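Local coordinates for protein coclaurine N-methyltransferase (Coptis japonica, PDB 6GKV) that transfers a methyl group from S-adenosyl-L-methionine to the ring nitrogen of coclaurine and related tetrahydroisoquinolines in alkaloid biosynthesis, at residues K282-D296 against I320-F334. Sequence-based numbering, arbitrary orientation.
Sequences KHFSRTNEEWLKRLD and INYWRGFCLSGMEMF. With F2W (6,7-dimethoxy-2-methyl-1,2,3,4-tetrahydroisoquinolin-2-ium), chain D.
One aromatic wall of the alkaloid pocket is built where two near-antiparallel helices, their axes 7.4 Å apart at 154°, bring Phe284 against Phe334. The pair is T-shaped: Phe284 CD2 points at the centre of the Phe334 face, 3.8 Å from Phe334 CE1, while the Phe334 rim meets the methoxy oxygen OAL of N-methylheliamine. Replacing the Phe334 ring with an alanine is likely to leave the Phe284 edge with no face to meet and open a gap beside OAL. Asn288 is a knob among Phe326, Cys327, Gly330 and Met331. Its amide lies against Gly330, Asn288 ND2 3.5 Å from Gly330 CA, where any side chain would collide. ND2 also bonds Phe284 O at 2.9 Å from above the carbonyl plane, fixing the amide so that OD1, buried without a hydrogen-bond partner, faces methoxy carbon CAM at 3.4 Å. A chi1 of -172° swings Ser285 OG across to Met331 O, where it donates in plane to a lone pair at 2.6 Å. Farther along, Leu292 wedges among Arg324, Cys327, Leu328 and Met331, and Arg324 NE and NH2 make a weak salt bridge to Asp296 OD1 (3.4 Å each); Asp296 OD2 bonds Tyr21. Helix 21-39 packs on Leu292 and Leu328, whereas helices 79-85 and 299-309 cover Leu295 and Trp323.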
loop_
_atom_site.group_PDB
_atom_site.type_symbol
_atom_site.label_atom_id
_atom_site.label_comp_id
_atom_site.label_asym_id
_atom_site.label_seq_id
_atom_site.Cartn_x
_atom_site.Cartn_y
_atom_site.Cartn_z
ATOM N N LYS A 282 -8.691 -4.962 -17.918
ATOM C CA LYS A 282 -9.249 -5.080 -19.265
ATOM C C LYS A 282 -8.167 -5.400 -20.293
ATOM O O LYS A 282 -8.438 -5.977 -21.338
ATOM C CB LYS A 282 -9.979 -3.785 -19.661
ATOM C CG LYS A 282 -11.401 -3.700 -19.150
ATOM C CD LYS A 282 -12.265 -2.838 -20.078
ATOM C CE LYS A 282 -11.712 -1.419 -20.181
ATOM N NZ LYS A 282 -12.737 -0.343 -20.003
ATOM N N HIS A 283 -6.942 -4.991 -20.005
ATOM C CA HIS A 283 -5.823 -5.276 -20.892
ATOM C C HIS A 283 -5.448 -6.748 -20.882
ATOM O O HIS A 283 -5.264 -7.368 -21.942
ATOM C CB HIS A 283 -4.618 -4.433 -20.500
ATOM C CG HIS A 283 -4.874 -2.964 -20.546
ATOM N ND1 HIS A 283 -4.795 -2.232 -21.712
ATOM C CD2 HIS A 283 -5.181 -2.082 -19.567
ATOM C CE1 HIS A 283 -5.048 -0.964 -21.452
ATOM N NE2 HIS A 283 -5.278 -0.844 -20.156
ATOM N N PHE A 284 -5.339 -7.340 -19.703
ATOM C CA PHE A 284 -5.004 -8.757 -19.710
ATOM C C PHE A 284 -6.229 -9.572 -20.106
ATOM O O PHE A 284 -6.108 -10.662 -20.681
ATOM C CB PHE A 284 -4.432 -9.231 -18.370
ATOM C CG PHE A 284 -3.568 -10.456 -18.507
ATOM C CD1 PHE A 284 -3.105 -10.811 -19.752
ATOM C CD2 PHE A 284 -3.159 -11.198 -17.420
ATOM C CE1 PHE A 284 -2.317 -11.914 -19.937
ATOM C CE2 PHE A 284 -2.328 -12.303 -17.613
ATOM C CZ PHE A 284 -1.927 -12.669 -18.881
ATOM N N SER A 285 -7.410 -9.035 -19.846
ATOM C CA SER A 285 -8.606 -9.730 -20.272
ATOM C C SER A 285 -8.604 -9.809 -21.784
ATOM O O SER A 285 -8.835 -10.871 -22.354
ATOM C CB SER A 285 -9.863 -9.041 -19.762
ATOM O OG SER A 285 -10.999 -9.841 -20.049
ATOM N N ARG A 286 -8.310 -8.689 -22.434
ATOM C CA ARG A 286 -8.392 -8.644 -23.886
ATOM C C ARG A 286 -7.275 -9.464 -24.505
ATOM O O ARG A 286 -7.456 -10.095 -25.552
ATOM C CB ARG A 286 -8.347 -7.208 -24.385
ATOM C CG ARG A 286 -9.693 -6.472 -24.259
ATOM C CD ARG A 286 -9.840 -5.401 -25.339
ATOM N NE ARG A 286 -9.572 -5.943 -26.670
ATOM C CZ ARG A 286 -9.295 -5.205 -27.742
ATOM N NH1 ARG A 286 -9.242 -3.881 -27.638
ATOM N NH2 ARG A 286 -9.055 -5.791 -28.913
ATOM N N THR A 287 -6.125 -9.458 -23.842
ATOM C CA THR A 287 -4.974 -10.253 -24.259
ATOM C C THR A 287 -5.322 -11.746 -24.364
ATOM O O THR A 287 -5.104 -12.365 -25.391
ATOM C CB THR A 287 -3.790 -10.065 -23.273
ATOM O OG1 THR A 287 -3.344 -8.709 -23.324
ATOM C CG2 THR A 287 -2.649 -10.919 -23.662
ATOM N N ASN A 288 -5.862 -12.301 -23.284
ATOM C CA ASN A 288 -6.258 -13.687 -23.228
ATOM C C ASN A 288 -7.339 -13.997 -24.247
ATOM O O ASN A 288 -7.446 -15.142 -24.734
ATOM C CB ASN A 288 -6.764 -14.055 -21.836
ATOM C CG ASN A 288 -5.635 -14.318 -20.841
ATOM O OD1 ASN A 288 -5.061 -15.405 -20.828
ATOM N ND2 ASN A 288 -5.359 -13.349 -19.967
ATOM N N GLU A 289 -8.153 -12.986 -24.544
ATOM C CA GLU A 289 -9.251 -13.112 -25.511
ATOM C C GLU A 289 -8.715 -13.191 -26.934
ATOM O O GLU A 289 -9.286 -13.853 -27.789
ATOM C CB GLU A 289 -10.223 -11.921 -25.380
ATOM C CG GLU A 289 -11.362 -11.888 -26.388
ATOM C CD GLU A 289 -12.271 -10.648 -26.236
ATOM O OE1 GLU A 289 -11.837 -9.653 -25.615
ATOM O OE2 GLU A 289 -13.418 -10.672 -26.755
ATOM N N GLU A 290 -7.616 -12.497 -27.193
ATOM C CA GLU A 290 -7.070 -12.489 -28.539
ATOM C C GLU A 290 -6.340 -13.803 -28.792
ATOM O O GLU A 290 -6.315 -14.304 -29.915
ATOM C CB GLU A 290 -6.153 -11.272 -28.749
ATOM C CG GLU A 290 -6.907 -9.923 -28.767
ATOM C CD GLU A 290 -7.829 -9.760 -29.977
ATOM O OE1 GLU A 290 -7.379 -10.030 -31.111
ATOM O OE2 GLU A 290 -9.005 -9.350 -29.798
ATOM N N TRP A 291 -5.762 -14.344 -27.723
ATOM C CA TRP A 291 -5.111 -15.637 -27.743
ATOM C C TRP A 291 -6.126 -16.740 -28.063
ATOM O O TRP A 291 -5.880 -17.620 -28.901
ATOM C CB TRP A 291 -4.449 -15.912 -26.390
ATOM C CG TRP A 291 -3.193 -15.137 -26.122
ATOM C CD1 TRP A 291 -2.419 -14.484 -27.035
ATOM C CD2 TRP A 291 -2.564 -14.939 -24.845
ATOM N NE1 TRP A 291 -1.343 -13.893 -26.406
ATOM C CE2 TRP A 291 -1.411 -14.156 -25.060
ATOM C CE3 TRP A 291 -2.867 -15.346 -23.534
ATOM C CZ2 TRP A 291 -0.554 -13.778 -24.025
ATOM C CZ3 TRP A 291 -2.011 -14.965 -22.498
ATOM C CH2 TRP A 291 -0.867 -14.197 -22.755
ATOM N N LEU A 292 -7.264 -16.685 -27.376
ATOM C CA LEU A 292 -8.327 -17.664 -27.563
ATOM C C LEU A 292 -8.870 -17.649 -28.998
ATOM O O LEU A 292 -9.046 -18.705 -29.597
ATOM C CB LEU A 292 -9.447 -17.406 -26.566
ATOM C CG LEU A 292 -10.716 -18.235 -26.715
ATOM C CD1 LEU A 292 -10.414 -19.714 -26.490
ATOM C CD2 LEU A 292 -11.817 -17.732 -25.765
ATOM N N LYS A 293 -9.121 -16.461 -29.550
ATOM C CA LYS A 293 -9.530 -16.344 -30.961
ATOM C C LYS A 293 -8.526 -17.027 -31.874
ATOM O O LYS A 293 -8.896 -17.623 -32.877
ATOM C CB LYS A 293 -9.662 -14.882 -31.402
ATOM C CG LYS A 293 -10.941 -14.153 -30.993
ATOM C CD LYS A 293 -10.832 -12.659 -31.362
ATOM C CE LYS A 293 -11.889 -11.814 -30.672
ATOM N NZ LYS A 293 -11.608 -10.336 -30.761
ATOM N N ARG A 294 -7.248 -16.918 -31.528
ATOM C CA ARG A 294 -6.199 -17.467 -32.372
ATOM C C ARG A 294 -6.143 -18.978 -32.309
ATOM O O ARG A 294 -5.805 -19.616 -33.291
ATOM C CB ARG A 294 -4.848 -16.871 -31.998
ATOM C CG ARG A 294 -4.701 -15.467 -32.516
ATOM C CD ARG A 294 -3.460 -14.762 -32.000
ATOM N NE ARG A 294 -3.343 -13.474 -32.666
ATOM C CZ ARG A 294 -2.422 -13.189 -33.574
ATOM N NH1 ARG A 294 -1.504 -14.089 -33.905
ATOM N NH2 ARG A 294 -2.412 -11.989 -34.134
ATOM N N LEU A 295 -6.466 -19.549 -31.153
ATOM C CA LEU A 295 -6.600 -20.995 -31.047
ATOM C C LEU A 295 -7.656 -21.502 -32.029
ATOM O O LEU A 295 -7.325 -22.075 -33.062
ATOM C CB LEU A 295 -6.960 -21.404 -29.619
ATOM C CG LEU A 295 -5.860 -21.229 -28.582
ATOM C CD1 LEU A 295 -6.278 -21.799 -27.231
ATOM C CD2 LEU A 295 -4.598 -21.891 -29.086
ATOM N N ASP A 296 -8.921 -21.229 -31.715
ATOM C CA ASP A 296 -10.090 -21.664 -32.501
ATOM C C ASP A 296 -10.011 -21.452 -34.017
ATOM O O ASP A 296 -10.646 -22.166 -34.790
ATOM C CB ASP A 296 -11.336 -20.942 -31.980
ATOM C CG ASP A 296 -11.612 -21.244 -30.526
ATOM O OD1 ASP A 296 -11.216 -22.341 -30.069
ATOM O OD2 ASP A 296 -12.208 -20.378 -29.844
ATOM N N ILE A 320 -5.731 -29.076 -25.978
ATOM C CA ILE A 320 -6.261 -27.867 -26.596
ATOM C C ILE A 320 -7.302 -27.211 -25.659
ATOM O O ILE A 320 -7.363 -25.994 -25.541
ATOM C CB ILE A 320 -6.857 -28.167 -27.986
ATOM C CG1 ILE A 320 -7.598 -26.956 -28.545
ATOM C CG2 ILE A 320 -7.827 -29.301 -27.920
ATOM C CD1 ILE A 320 -6.691 -25.822 -28.953
ATOM N N ASN A 321 -8.090 -28.016 -24.955
ATOM C CA ASN A 321 -9.068 -27.462 -24.035
ATOM C C ASN A 321 -8.394 -26.961 -22.763
ATOM O O ASN A 321 -8.973 -26.178 -21.996
ATOM C CB ASN A 321 -10.135 -28.499 -23.716
ATOM C CG ASN A 321 -11.081 -28.704 -24.867
ATOM O OD1 ASN A 321 -11.597 -27.733 -25.423
ATOM N ND2 ASN A 321 -11.310 -29.967 -25.252
ATOM N N TYR A 322 -7.166 -27.425 -22.537
ATOM C CA TYR A 322 -6.374 -26.882 -21.452
ATOM C C TYR A 322 -6.097 -25.425 -21.767
ATOM O O TYR A 322 -6.275 -24.539 -20.932
ATOM C CB TYR A 322 -5.040 -27.616 -21.254
ATOM C CG TYR A 322 -4.160 -26.801 -20.328
ATOM C CD1 TYR A 322 -4.317 -26.894 -18.951
ATOM C CD2 TYR A 322 -3.225 -25.888 -20.825
ATOM C CE1 TYR A 322 -3.564 -26.126 -18.090
ATOM C CE2 TYR A 322 -2.461 -25.099 -19.957
ATOM C CZ TYR A 322 -2.638 -25.235 -18.591
ATOM O OH TYR A 322 -1.901 -24.496 -17.708
ATOM N N TRP A 323 -5.624 -25.189 -22.984
ATOM C CA TRP A 323 -5.222 -23.860 -23.365
ATOM C C TRP A 323 -6.448 -22.935 -23.484
ATOM O O TRP A 323 -6.372 -21.747 -23.155
ATOM C CB TRP A 323 -4.399 -23.920 -24.651
ATOM C CG TRP A 323 -2.961 -24.298 -24.310
ATOM C CD1 TRP A 323 -2.322 -25.478 -24.602
ATOM C CD2 TRP A 323 -2.025 -23.528 -23.547
ATOM N NE1 TRP A 323 -1.039 -25.468 -24.096
ATOM C CE2 TRP A 323 -0.830 -24.265 -23.437
ATOM C CE3 TRP A 323 -2.066 -22.250 -22.953
ATOM C CZ2 TRP A 323 0.304 -23.797 -22.774
ATOM C CZ3 TRP A 323 -0.941 -21.775 -22.290
ATOM C CH2 TRP A 323 0.224 -22.545 -22.204
ATOM N N ARG A 324 -7.585 -23.488 -23.892
ATOM C CA ARG A 324 -8.843 -22.735 -23.883
ATOM C C ARG A 324 -9.183 -22.261 -22.485
ATOM O O ARG A 324 -9.404 -21.082 -22.283
ATOM C CB ARG A 324 -9.987 -23.578 -24.433
ATOM C CG ARG A 324 -9.973 -23.708 -25.940
ATOM C CD ARG A 324 -10.901 -24.826 -26.397
ATOM N NE ARG A 324 -11.010 -24.842 -27.846
ATOM C CZ ARG A 324 -11.532 -25.840 -28.547
ATOM N NH1 ARG A 324 -11.986 -26.923 -27.928
ATOM N NH2 ARG A 324 -11.582 -25.757 -29.869
ATOM N N GLY A 325 -9.197 -23.169 -21.514
ATOM C CA GLY A 325 -9.405 -22.800 -20.116
ATOM C C GLY A 325 -8.351 -21.855 -19.547
ATOM O O GLY A 325 -8.603 -21.138 -18.587
ATOM N N PHE A 326 -7.152 -21.869 -20.118
ATOM C CA PHE A 326 -6.117 -20.919 -19.734
ATOM C C PHE A 326 -6.613 -19.515 -20.014
ATOM O O PHE A 326 -6.676 -18.657 -19.145
ATOM C CB PHE A 326 -4.845 -21.195 -20.533
ATOM C CG PHE A 326 -3.676 -20.355 -20.144
ATOM C CD1 PHE A 326 -2.795 -20.790 -19.156
ATOM C CD2 PHE A 326 -3.425 -19.152 -20.782
ATOM C CE1 PHE A 326 -1.690 -20.030 -18.802
ATOM C CE2 PHE A 326 -2.334 -18.385 -20.428
ATOM C CZ PHE A 326 -1.466 -18.828 -19.437
ATOM N N CYS A 327 -6.954 -19.315 -21.276
ATOM C CA CYS A 327 -7.392 -18.053 -21.817
ATOM C C CYS A 327 -8.777 -17.619 -21.297
ATOM O O CYS A 327 -9.028 -16.431 -21.101
ATOM C CB CYS A 327 -7.386 -18.147 -23.341
ATOM S SG CYS A 327 -5.791 -18.505 -24.044
ATOM N N LEU A 328 -9.663 -18.574 -21.057
ATOM C CA LEU A 328 -10.984 -18.265 -20.530
ATOM C C LEU A 328 -10.856 -17.802 -19.090
ATOM O O LEU A 328 -11.520 -16.821 -18.687
ATOM C CB LEU A 328 -11.912 -19.481 -20.607
ATOM C CG LEU A 328 -12.396 -20.026 -21.961
ATOM C CD1 LEU A 328 -13.300 -21.179 -21.681
ATOM C CD2 LEU A 328 -13.157 -18.981 -22.770
ATOM N N SER A 329 -10.042 -18.529 -18.311
ATOM C CA SER A 329 -9.702 -18.093 -16.960
ATOM C C SER A 329 -9.160 -16.658 -16.982
ATOM O O SER A 329 -9.613 -15.807 -16.227
ATOM C CB SER A 329 -8.675 -19.016 -16.322
ATOM O OG SER A 329 -9.258 -20.263 -16.025
ATOM N N GLY A 330 -8.207 -16.397 -17.871
ATOM C CA GLY A 330 -7.656 -15.061 -18.017
ATOM C C GLY A 330 -8.695 -14.019 -18.394
ATOM O O GLY A 330 -8.748 -12.946 -17.795
ATOM N N MET A 331 -9.524 -14.329 -19.385
ATOM C CA MET A 331 -10.571 -13.398 -19.811
ATOM C C MET A 331 -11.515 -12.974 -18.685
ATOM O O MET A 331 -11.728 -11.800 -18.451
ATOM C CB MET A 331 -11.405 -14.002 -20.932
ATOM C CG MET A 331 -10.944 -13.621 -22.309
ATOM S SD MET A 331 -11.992 -14.391 -23.553
ATOM C CE MET A 331 -13.531 -13.575 -23.246
ATOM N N GLU A 332 -12.083 -13.944 -17.996
ATOM C CA GLU A 332 -13.118 -13.643 -17.036
ATOM C C GLU A 332 -12.550 -13.084 -15.747
ATOM O O GLU A 332 -13.190 -12.275 -15.091
ATOM C CB GLU A 332 -13.943 -14.893 -16.729
ATOM C CG GLU A 332 -14.788 -15.398 -17.880
ATOM C CD GLU A 332 -15.670 -14.338 -18.473
ATOM O OE1 GLU A 332 -16.503 -13.768 -17.724
ATOM O OE2 GLU A 332 -15.535 -14.080 -19.695
ATOM N N MET A 333 -11.364 -13.540 -15.361
ATOM C CA MET A 333 -10.814 -13.140 -14.085
ATOM C C MET A 333 -10.399 -11.671 -14.138
ATOM O O MET A 333 -10.797 -10.864 -13.307
ATOM C CB MET A 333 -9.634 -14.030 -13.711
ATOM C CG MET A 333 -8.766 -13.421 -12.675
ATOM S SD MET A 333 -7.329 -14.332 -12.187
ATOM C CE MET A 333 -8.100 -15.243 -10.960
ATOM N N PHE A 334 -9.613 -11.326 -15.146
ATOM C CA PHE A 334 -9.124 -9.977 -15.282
ATOM C C PHE A 334 -10.156 -8.999 -15.823
ATOM O O PHE A 334 -10.092 -7.822 -15.516
ATOM C CB PHE A 334 -7.876 -9.997 -16.138
ATOM C CG PHE A 334 -6.722 -10.583 -15.412
ATOM C CD1 PHE A 334 -6.499 -11.964 -15.436
ATOM C CD2 PHE A 334 -5.913 -9.776 -14.615
ATOM C CE1 PHE A 334 -5.463 -12.524 -14.718
ATOM C CE2 PHE A 334 -4.871 -10.333 -13.887
ATOM C CZ PHE A 334 -4.645 -11.698 -13.942
HETATM C CAM F2W D . -4.514 -16.607 -17.651
HETATM O OAK F2W D . -4.440 -16.289 -16.242
HETATM C CAB F2W D . -3.148 -15.986 -15.891
HETATM C CAA F2W D . -2.090 -15.951 -16.807
HETATM C CAF F2W D . -0.817 -15.644 -16.335
HETATM C CAJ F2W D . 0.283 -15.549 -17.171
HETATM C CAI F2W D . 1.697 -15.731 -16.531
HETATM N NAH F2W D . 1.768 -14.683 -15.500
HETATM C CAO F2W D . 2.983 -15.070 -14.757
HETATM C CAG F2W D . 0.668 -15.122 -14.636
HETATM C CAE F2W D . -0.622 -15.305 -15.023
HETATM C CAD F2W D . -1.667 -15.371 -14.106
HETATM C CAC F2W D . -2.940 -15.674 -14.557
HETATM O OAL F2W D . -4.045 -15.762 -13.753
HETATM C CAN F2W D . -3.914 -15.450 -12.353
#